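Local coordinates for N-terminal acetyltransferase B complex subunit MDM20 (Candida albicans, PDB 5K04), which probably serves as the non-catalytic, auxiliary subunit of the NatB complex, which acetylates protein N-termini, at residues 427-432 against 450-455. Sequence-based numbering, arbitrary orientation.
Sequences LIFPIY and TTTNPS
Within the largely helical NatB non-catalytic subunit, a family of the TPR clan, Ile428 and Phe429, beside and in the short helix 429-434, pack against Thr451 and Thr452 in the loop that leads into the long helix 456-485. The methyl of Thr452 is the hub. Its CG2 lies 3.6 Å from Phe429 CD2, approaching the ring obliquely, and 4.0 Å from Ile428 CB, so one methyl serves two neighbouring residues. With OG1 between the backbone N and the carbonyl carbon (chi1 51°), Thr452 has CG2 anti to its carbonyl carbon; the hydroxyl hydrogen-bonds to Leu449 O and passes Phe429 CE2 at 3.8 Å. The longer branch of Ile428 ends against Thr451, where CD1 lies 3.3 Å from Thr451 OG1, a close van der Waals touch between a methyl and a hydroxyl. An extended chain (chi2 180°) carries CD1 that far, while Ile428 CG2 lies 4.2 Å from Thr452 CG2. Beyond the pair, Phe429 also rests on Asn458 and Ala461 of helix 456-485, and Ile428 on Met416 of helix 409-419. Lys514 NZ donates hydrogen bonds to the carbonyl oxygens of Thr450 and Thr452. The contact is thus buried van der Waals packing, mostly of threonine carbon but also of hydroxyl oxygen, against isoleucine and phenylalanine, while the hydroxyl of Thr452 is satisfied within its own loop.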
# COMPACT_ATOMS: atom_id res chain seq x y z
N LEU A 427 -0.84 -4.49 -23.86
CA LEU A 427 -0.04 -5.66 -23.50
C LEU A 427 0.39 -5.69 -22.04
O LEU A 427 1.10 -6.62 -21.63
CB LEU A 427 1.22 -5.72 -24.38
CG LEU A 427 1.01 -5.65 -25.89
CD1 LEU A 427 2.36 -5.67 -26.62
CD2 LEU A 427 0.09 -6.79 -26.38
N ILE A 428 -0.03 -4.71 -21.24
CA ILE A 428 0.40 -4.65 -19.85
C ILE A 428 -0.51 -5.47 -18.93
O ILE A 428 -0.03 -6.24 -18.10
CB ILE A 428 0.47 -3.16 -19.43
CG1 ILE A 428 1.54 -2.43 -20.28
CG2 ILE A 428 0.69 -3.03 -17.95
CD1 ILE A 428 1.68 -0.95 -19.95
N PHE A 429 -1.83 -5.32 -19.09
CA PHE A 429 -2.79 -6.04 -18.25
C PHE A 429 -2.56 -7.54 -18.18
O PHE A 429 -2.73 -8.11 -17.09
CB PHE A 429 -4.22 -5.75 -18.73
CG PHE A 429 -4.97 -4.80 -17.85
CD1 PHE A 429 -5.28 -5.15 -16.54
CD2 PHE A 429 -5.35 -3.55 -18.32
CE1 PHE A 429 -5.97 -4.26 -15.71
CE2 PHE A 429 -6.04 -2.65 -17.51
CZ PHE A 429 -6.35 -3.01 -16.20
N PRO A 430 -2.23 -8.24 -19.27
CA PRO A 430 -1.99 -9.69 -19.13
C PRO A 430 -0.86 -10.03 -18.17
O PRO A 430 -0.94 -11.02 -17.43
CB PRO A 430 -1.69 -10.13 -20.57
CG PRO A 430 -2.43 -9.12 -21.43
CD PRO A 430 -2.22 -7.82 -20.69
N ILE A 431 0.18 -9.19 -18.12
CA ILE A 431 1.30 -9.42 -17.23
C ILE A 431 0.90 -9.16 -15.78
O ILE A 431 1.15 -9.99 -14.90
CB ILE A 431 2.49 -8.54 -17.65
CG1 ILE A 431 2.87 -8.84 -19.10
CG2 ILE A 431 3.66 -8.74 -16.71
CD1 ILE A 431 3.75 -7.79 -19.72
N TYR A 432 0.28 -8.00 -15.54
CA TYR A 432 -0.24 -7.62 -14.23
C TYR A 432 -1.14 -8.70 -13.65
O TYR A 432 -0.99 -9.10 -12.48
CB TYR A 432 -1.01 -6.30 -14.38
CG TYR A 432 -1.51 -5.62 -13.11
CD1 TYR A 432 -2.73 -5.95 -12.54
CD2 TYR A 432 -0.78 -4.60 -12.53
CE1 TYR A 432 -3.20 -5.29 -11.38
CE2 TYR A 432 -1.23 -3.94 -11.38
CZ TYR A 432 -2.43 -4.28 -10.82
OH TYR A 432 -2.85 -3.61 -9.68
N THR A 450 -0.98 2.54 -15.72
CA THR A 450 -1.22 3.94 -16.08
C THR A 450 -1.54 4.12 -17.56
O THR A 450 -2.50 4.82 -17.92
CB THR A 450 0.02 4.76 -15.69
OG1 THR A 450 0.20 4.73 -14.26
CG2 THR A 450 -0.09 6.21 -16.18
N THR A 451 -0.77 3.48 -18.45
CA THR A 451 -0.87 3.68 -19.89
C THR A 451 -1.83 2.71 -20.58
O THR A 451 -1.97 2.78 -21.81
CB THR A 451 0.51 3.55 -20.55
OG1 THR A 451 1.00 2.22 -20.37
CG2 THR A 451 1.50 4.54 -19.93
N THR A 452 -2.47 1.82 -19.84
CA THR A 452 -3.39 0.87 -20.44
C THR A 452 -4.51 1.60 -21.18
O THR A 452 -4.94 2.69 -20.80
CB THR A 452 -3.97 -0.06 -19.36
OG1 THR A 452 -4.48 0.71 -18.27
CG2 THR A 452 -2.86 -0.98 -18.85
N ASN A 453 -4.98 0.96 -22.28
CA ASN A 453 -5.92 1.46 -23.27
C ASN A 453 -7.36 1.46 -22.74
O ASN A 453 -7.73 0.60 -21.93
CB ASN A 453 -5.84 0.60 -24.54
CG ASN A 453 -6.01 -0.89 -24.24
OD1 ASN A 453 -5.32 -1.46 -23.39
ND2 ASN A 453 -6.96 -1.53 -24.94
N PRO A 454 -8.19 2.41 -23.21
CA PRO A 454 -9.57 2.55 -22.72
C PRO A 454 -10.52 1.54 -23.35
O PRO A 454 -11.45 1.88 -24.09
CB PRO A 454 -9.91 3.99 -23.08
CG PRO A 454 -9.14 4.24 -24.32
CD PRO A 454 -7.86 3.46 -24.20
N SER A 455 -10.30 0.26 -23.06
CA SER A 455 -11.21 -0.78 -23.50
C SER A 455 -12.26 -1.07 -22.41
O SER A 455 -12.11 -0.69 -21.25
CB SER A 455 -10.44 -2.05 -23.86
OG SER A 455 -9.87 -2.66 -22.72